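Local atomic coordinates of probable quinone reductase Qor (NADPH:quinone reductase) (Zeta-crystallin homolog protein) (Mycobacterium tuberculosis, PDB entry 4RVU), a protein that binds NADPH and probably uses it to reduce quinones, as a zeta-crystallin-like member of the medium-chain dehydrogenase/reductase family. Residues 209-220 against 232-240. Sequence-based numbering, arbitrary orientation.
Sequences RELTGGTGVQAV and SLASLAVRG
The flat guanidinium of Arg209 has the backbone of Ser235 over one face, its carbonyl O offset toward the rim, while Gly214 C and a water lie in plane at the edges. From Arg209 NH2 two hydrogen bonds leave for carbonyls of the other segment, Leu236 O at 2.9 Å and Ala234 O at 3.1 Å, and in both the nitrogen stands above the carbonyl plane. Arg209 NH1 turns back to Gly214 O (3.0 Å), and the water joins NE to Ala234 O. The bend at chi2 (-108°) swings the chain off its helix toward these acceptors. One arginine thereby illustrates how a single cation can tie a helix-ending turn, here a Schellman motif at Gly213, to the end of helix 229-234 and the short strand 236-237.

Beside it, a short parallel bridge sets Val217 against Leu236: Val217 N donates to Ser235 O (3.0 Å), and Ala237 N reaches Val217 O (2.8 Å) almost straight, at 169°. Thr215 O receives a CA-H...O contact from Ala237 CA. Deeper, Val220 CG2 packs on Leu236 CD2 (3.9 Å), and CG1 of Val220 touches Ser232 OG, whose hydrogen bonds go to His152, Asp222 and the carbonyl of Thr228. This contact belongs to the Rossmann-type nucleotide-binding domain, where helix 229-234 forms the crossover from strand 217-222 to the adjacent parallel strand 240-244, with strand 148-151 flanking 217-222 on the side away from 240-244 and helix 201-212 packed against Ala234 and Ser235.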
ATOM      1  N   ARG A 209     -10.127  -9.520  16.043  1.00 27.52           N
ATOM      2  CA  ARG A 209     -10.178 -10.891  15.542  1.00 27.80           C
ATOM      3  C   ARG A 209     -11.410 -11.621  16.084  1.00 26.46           C
ATOM      4  O   ARG A 209     -12.102 -12.312  15.335  1.00 26.78           O
ATOM      5  CB  ARG A 209      -8.903 -11.671  15.902  1.00 27.07           C
ATOM      6  CG  ARG A 209      -7.610 -11.049  15.382  1.00 28.40           C
ATOM      7  CD  ARG A 209      -6.965 -11.798  14.225  1.00 28.53           C
ATOM      8  NE  ARG A 209      -5.874 -11.010  13.647  1.00 28.74           N
ATOM      9  CZ  ARG A 209      -5.698 -10.807  12.346  1.00 27.39           C
ATOM     10  NH1 ARG A 209      -6.524 -11.355  11.466  1.00 27.30           N
ATOM     11  NH2 ARG A 209      -4.690 -10.056  11.926  1.00 27.74           N
ATOM     12  N   GLU A 210     -11.675 -11.451  17.376  1.00 30.34           N
ATOM     13  CA  GLU A 210     -12.864 -12.033  18.004  1.00 31.45           C
ATOM     14  C   GLU A 210     -14.119 -11.687  17.214  1.00 31.14           C
ATOM     15  O   GLU A 210     -14.958 -12.551  16.943  1.00 30.66           O
ATOM     16  CB  GLU A 210     -13.002 -11.557  19.458  1.00 31.64           C
ATOM     17  CG  GLU A 210     -14.242 -12.092  20.179  1.00 32.11           C
ATOM     18  CD  GLU A 210     -14.333 -11.644  21.625  1.00 34.36           C
ATOM     19  OE1 GLU A 210     -13.723 -10.610  21.978  1.00 34.99           O
ATOM     20  OE2 GLU A 210     -15.021 -12.328  22.414  1.00 36.63           O
ATOM     21  N   LEU A 211     -14.223 -10.419  16.815  1.00 28.61           N
ATOM     22  CA  LEU A 211     -15.419  -9.917  16.149  1.00 27.92           C
ATOM     23  C   LEU A 211     -15.518 -10.360  14.701  1.00 29.75           C
ATOM     24  O   LEU A 211     -16.605 -10.361  14.121  1.00 30.05           O
ATOM     25  CB  LEU A 211     -15.444  -8.387  16.212  1.00 28.41           C
ATOM     26  CG  LEU A 211     -15.489  -7.805  17.617  1.00 28.68           C
ATOM     27  CD1 LEU A 211     -15.206  -6.312  17.578  1.00 28.51           C
ATOM     28  CD2 LEU A 211     -16.854  -8.080  18.239  1.00 29.12           C
ATOM     29  N   THR A 212     -14.379 -10.719  14.115  1.00 25.66           N
ATOM     30  CA  THR A 212     -14.316 -11.043  12.702  1.00 26.69           C
ATOM     31  C   THR A 212     -14.004 -12.521  12.494  1.00 28.72           C
ATOM     32  O   THR A 212     -13.735 -12.957  11.366  1.00 27.68           O
ATOM     33  CB  THR A 212     -13.241 -10.201  11.985  1.00 26.01           C
ATOM     34  OG1 THR A 212     -12.022 -10.233  12.739  1.00 27.13           O
ATOM     35  CG2 THR A 212     -13.698  -8.747  11.849  1.00 26.93           C
ATOM     36  N   GLY A 213     -14.028 -13.282  13.589  1.00 37.38           N
ATOM     37  CA  GLY A 213     -13.779 -14.715  13.526  1.00 37.30           C
ATOM     38  C   GLY A 213     -12.329 -15.070  13.261  1.00 36.75           C
ATOM     39  O   GLY A 213     -12.033 -16.073  12.615  1.00 38.31           O
ATOM     40  N   GLY A 214     -11.419 -14.252  13.776  1.00 29.54           N
ATOM     41  CA  GLY A 214     -10.000 -14.471  13.561  1.00 30.82           C
ATOM     42  C   GLY A 214      -9.487 -13.865  12.264  1.00 30.75           C
ATOM     43  O   GLY A 214      -8.279 -13.673  12.112  1.00 31.78           O
ATOM     44  N   THR A 215     -10.399 -13.551  11.340  1.00 28.62           N
ATOM     45  CA  THR A 215     -10.017 -13.074  10.004  1.00 28.67           C
ATOM     46  C   THR A 215      -9.297 -11.731  10.030  1.00 28.23           C
ATOM     47  O   THR A 215      -8.299 -11.532   9.329  1.00 27.07           O
ATOM     48  CB  THR A 215     -11.230 -12.953   9.062  1.00 29.76           C
ATOM     49  OG1 THR A 215     -11.938 -14.197   9.024  1.00 30.40           O
ATOM     50  CG2 THR A 215     -10.783 -12.588   7.645  1.00 28.75           C
ATOM     51  N   GLY A 216      -9.790 -10.813  10.852  1.00 21.60           N
ATOM     52  CA  GLY A 216      -9.313  -9.446  10.803  1.00 21.48           C
ATOM     53  C   GLY A 216     -10.164  -8.664   9.819  1.00 21.04           C
ATOM     54  O   GLY A 216     -11.022  -9.239   9.137  1.00 20.52           O
ATOM     55  N   VAL A 217      -9.922  -7.358   9.736  1.00 19.13           N
ATOM     56  CA  VAL A 217     -10.698  -6.482   8.857  1.00 19.65           C
ATOM     57  C   VAL A 217     -10.083  -6.336   7.450  1.00 19.62           C
ATOM     58  O   VAL A 217      -8.869  -6.425   7.286  1.00 19.67           O
ATOM     59  CB  VAL A 217     -10.913  -5.091   9.508  1.00 19.05           C
ATOM     60  CG1 VAL A 217     -11.854  -5.194  10.726  1.00 18.93           C
ATOM     61  CG2 VAL A 217      -9.578  -4.460   9.897  1.00 19.06           C
ATOM     62  N   GLN A 218     -10.921  -6.118   6.439  1.00 19.74           N
ATOM     63  CA  GLN A 218     -10.424  -5.959   5.069  1.00 19.51           C
ATOM     64  C   GLN A 218      -9.632  -4.663   4.888  1.00 18.87           C
ATOM     65  O   GLN A 218      -8.775  -4.558   3.995  1.00 19.46           O
ATOM     66  CB  GLN A 218     -11.567  -6.032   4.050  1.00 19.72           C
ATOM     67  CG  GLN A 218     -11.945  -7.451   3.642  1.00 19.95           C
ATOM     68  CD  GLN A 218     -12.605  -8.227   4.762  1.00 21.56           C
ATOM     69  OE1 GLN A 218     -13.545  -7.740   5.401  1.00 19.44           O
ATOM     70  NE2 GLN A 218     -12.109  -9.439   5.018  1.00 20.11           N
ATOM     71  N   ALA A 219      -9.927  -3.671   5.724  1.00 15.82           N
ATOM     72  CA  ALA A 219      -9.216  -2.394   5.684  1.00 15.40           C
ATOM     73  C   ALA A 219      -9.301  -1.690   7.032  1.00 15.21           C
ATOM     74  O   ALA A 219     -10.290  -1.828   7.751  1.00 15.24           O
ATOM     75  CB  ALA A 219      -9.781  -1.505   4.593  1.00 15.59           C
ATOM     76  N   VAL A 220      -8.266  -0.932   7.370  1.00 15.28           N
ATOM     77  CA  VAL A 220      -8.336  -0.035   8.518  1.00 15.25           C
ATOM     78  C   VAL A 220      -8.227   1.389   8.011  1.00 16.00           C
ATOM     79  O   VAL A 220      -7.328   1.704   7.233  1.00 15.46           O
ATOM     80  CB  VAL A 220      -7.171  -0.262   9.492  1.00 15.25           C
ATOM     81  CG1 VAL A 220      -7.200   0.801  10.601  1.00 16.07           C
ATOM     82  CG2 VAL A 220      -7.236  -1.662  10.081  1.00 15.57           C
ATOM     83  N   SER A 232      -3.732  -1.022  14.487  1.00 18.11           N
ATOM     84  CA  SER A 232      -4.327  -1.079  13.152  1.00 18.24           C
ATOM     85  C   SER A 232      -3.636  -2.140  12.307  1.00 17.54           C
ATOM     86  O   SER A 232      -4.289  -2.982  11.681  1.00 17.73           O
ATOM     87  CB  SER A 232      -4.193   0.270  12.449  1.00 18.36           C
ATOM     88  OG  SER A 232      -4.955   1.266  13.107  1.00 18.99           O
ATOM     89  N   LEU A 233      -2.314  -2.082  12.284  1.00 18.06           N
ATOM     90  CA  LEU A 233      -1.534  -3.031  11.486  1.00 17.05           C
ATOM     91  C   LEU A 233      -1.800  -4.479  11.926  1.00 17.64           C
ATOM     92  O   LEU A 233      -1.950  -5.380  11.094  1.00 17.37           O
ATOM     93  CB  LEU A 233      -0.041  -2.690  11.565  1.00 17.26           C
ATOM     94  CG  LEU A 233       0.897  -3.608  10.770  1.00 18.25           C
ATOM     95  CD1 LEU A 233       0.543  -3.536   9.303  1.00 18.30           C
ATOM     96  CD2 LEU A 233       2.351  -3.237  10.975  1.00 17.44           C
ATOM     97  N   ALA A 234      -1.891  -4.692  13.237  1.00 20.28           N
ATOM     98  CA  ALA A 234      -2.127  -6.032  13.793  1.00 20.37           C
ATOM     99  C   ALA A 234      -3.550  -6.563  13.595  1.00 21.19           C
ATOM    100  O   ALA A 234      -3.808  -7.748  13.832  1.00 20.73           O
ATOM    101  CB  ALA A 234      -1.758  -6.058  15.275  1.00 20.88           C
ATOM    102  N   SER A 235      -4.481  -5.690  13.198  1.00 19.22           N
ATOM    103  CA  SER A 235      -5.879  -6.082  13.061  1.00 18.92           C
ATOM    104  C   SER A 235      -6.314  -6.505  11.660  1.00 19.50           C
ATOM    105  O   SER A 235      -7.470  -6.872  11.458  1.00 19.59           O
ATOM    106  CB  SER A 235      -6.791  -4.957  13.557  1.00 19.55           C
ATOM    107  OG  SER A 235      -6.451  -4.589  14.875  1.00 20.27           O
ATOM    108  N   LEU A 236      -5.394  -6.470  10.697  1.00 19.89           N
ATOM    109  CA  LEU A 236      -5.755  -6.666   9.289  1.00 19.68           C
ATOM    110  C   LEU A 236      -5.922  -8.108   8.814  1.00 20.55           C
ATOM    111  O   LEU A 236      -5.205  -9.015   9.242  1.00 20.48           O
ATOM    112  CB  LEU A 236      -4.717  -6.002   8.391  1.00 19.79           C
ATOM    113  CG  LEU A 236      -4.827  -4.487   8.314  1.00 19.96           C
ATOM    114  CD1 LEU A 236      -3.514  -3.907   7.827  1.00 20.81           C
ATOM    115  CD2 LEU A 236      -5.957  -4.108   7.368  1.00 20.19           C
ATOM    116  N   ALA A 237      -6.858  -8.300   7.895  1.00 18.01           N
ATOM    117  CA  ALA A 237      -6.993  -9.574   7.209  1.00 17.96           C
ATOM    118  C   ALA A 237      -5.810  -9.716   6.265  1.00 17.94           C
ATOM    119  O   ALA A 237      -5.140  -8.725   5.949  1.00 17.56           O
ATOM    120  CB  ALA A 237      -8.287  -9.627   6.440  1.00 18.67           C
ATOM    121  N   VAL A 238      -5.549 -10.942   5.820  1.00 18.02           N
ATOM    122  CA  VAL A 238      -4.461 -11.187   4.867  1.00 18.10           C
ATOM    123  C   VAL A 238      -4.660 -10.328   3.619  1.00 17.72           C
ATOM    124  O   VAL A 238      -5.762 -10.292   3.052  1.00 18.54           O
ATOM    125  CB  VAL A 238      -4.372 -12.689   4.480  1.00 18.61           C
ATOM    126  CG1 VAL A 238      -3.356 -12.903   3.341  1.00 18.59           C
ATOM    127  CG2 VAL A 238      -4.001 -13.521   5.693  1.00 19.49           C
ATOM    128  N   ARG A 239      -3.598  -9.624   3.222  1.00 15.92           N
ATOM    129  CA  ARG A 239      -3.597  -8.761   2.044  1.00 15.30           C
ATOM    130  C   ARG A 239      -4.532  -7.559   2.190  1.00 16.45           C
ATOM    131  O   ARG A 239      -4.940  -6.950   1.195  1.00 16.35           O
ATOM    132  CB  ARG A 239      -3.913  -9.557   0.774  1.00 16.34           C
ATOM    133  CG  ARG A 239      -2.772 -10.528   0.372  1.00 15.59           C
ATOM    134  CD  ARG A 239      -3.231 -11.487  -0.722  1.00 16.10           C
ATOM    135  NE  ARG A 239      -3.688 -10.770  -1.911  1.00 15.32           N
ATOM    136  CZ  ARG A 239      -4.385 -11.321  -2.904  1.00 16.54           C
ATOM    137  NH1 ARG A 239      -4.706 -12.609  -2.868  1.00 16.92           N
ATOM    138  NH2 ARG A 239      -4.754 -10.586  -3.940  1.00 16.13           N
ATOM    139  N   GLY A 240      -4.837  -7.211   3.437  1.00 16.91           N
ATOM    140  CA  GLY A 240      -5.726  -6.096   3.726  1.00 16.63           C
ATOM    141  C   GLY A 240      -5.023  -4.766   3.530  1.00 17.33           C
ATOM    142  O   GLY A 240      -3.818  -4.720   3.309  1.00 17.84           O
TER
HETATM  143  O   HOH W   1      -3.677 -10.280  15.333  1.00 28.20           O
HETATM  144  O   HOH W   2      -7.074 -13.008   7.239  1.00 26.61           O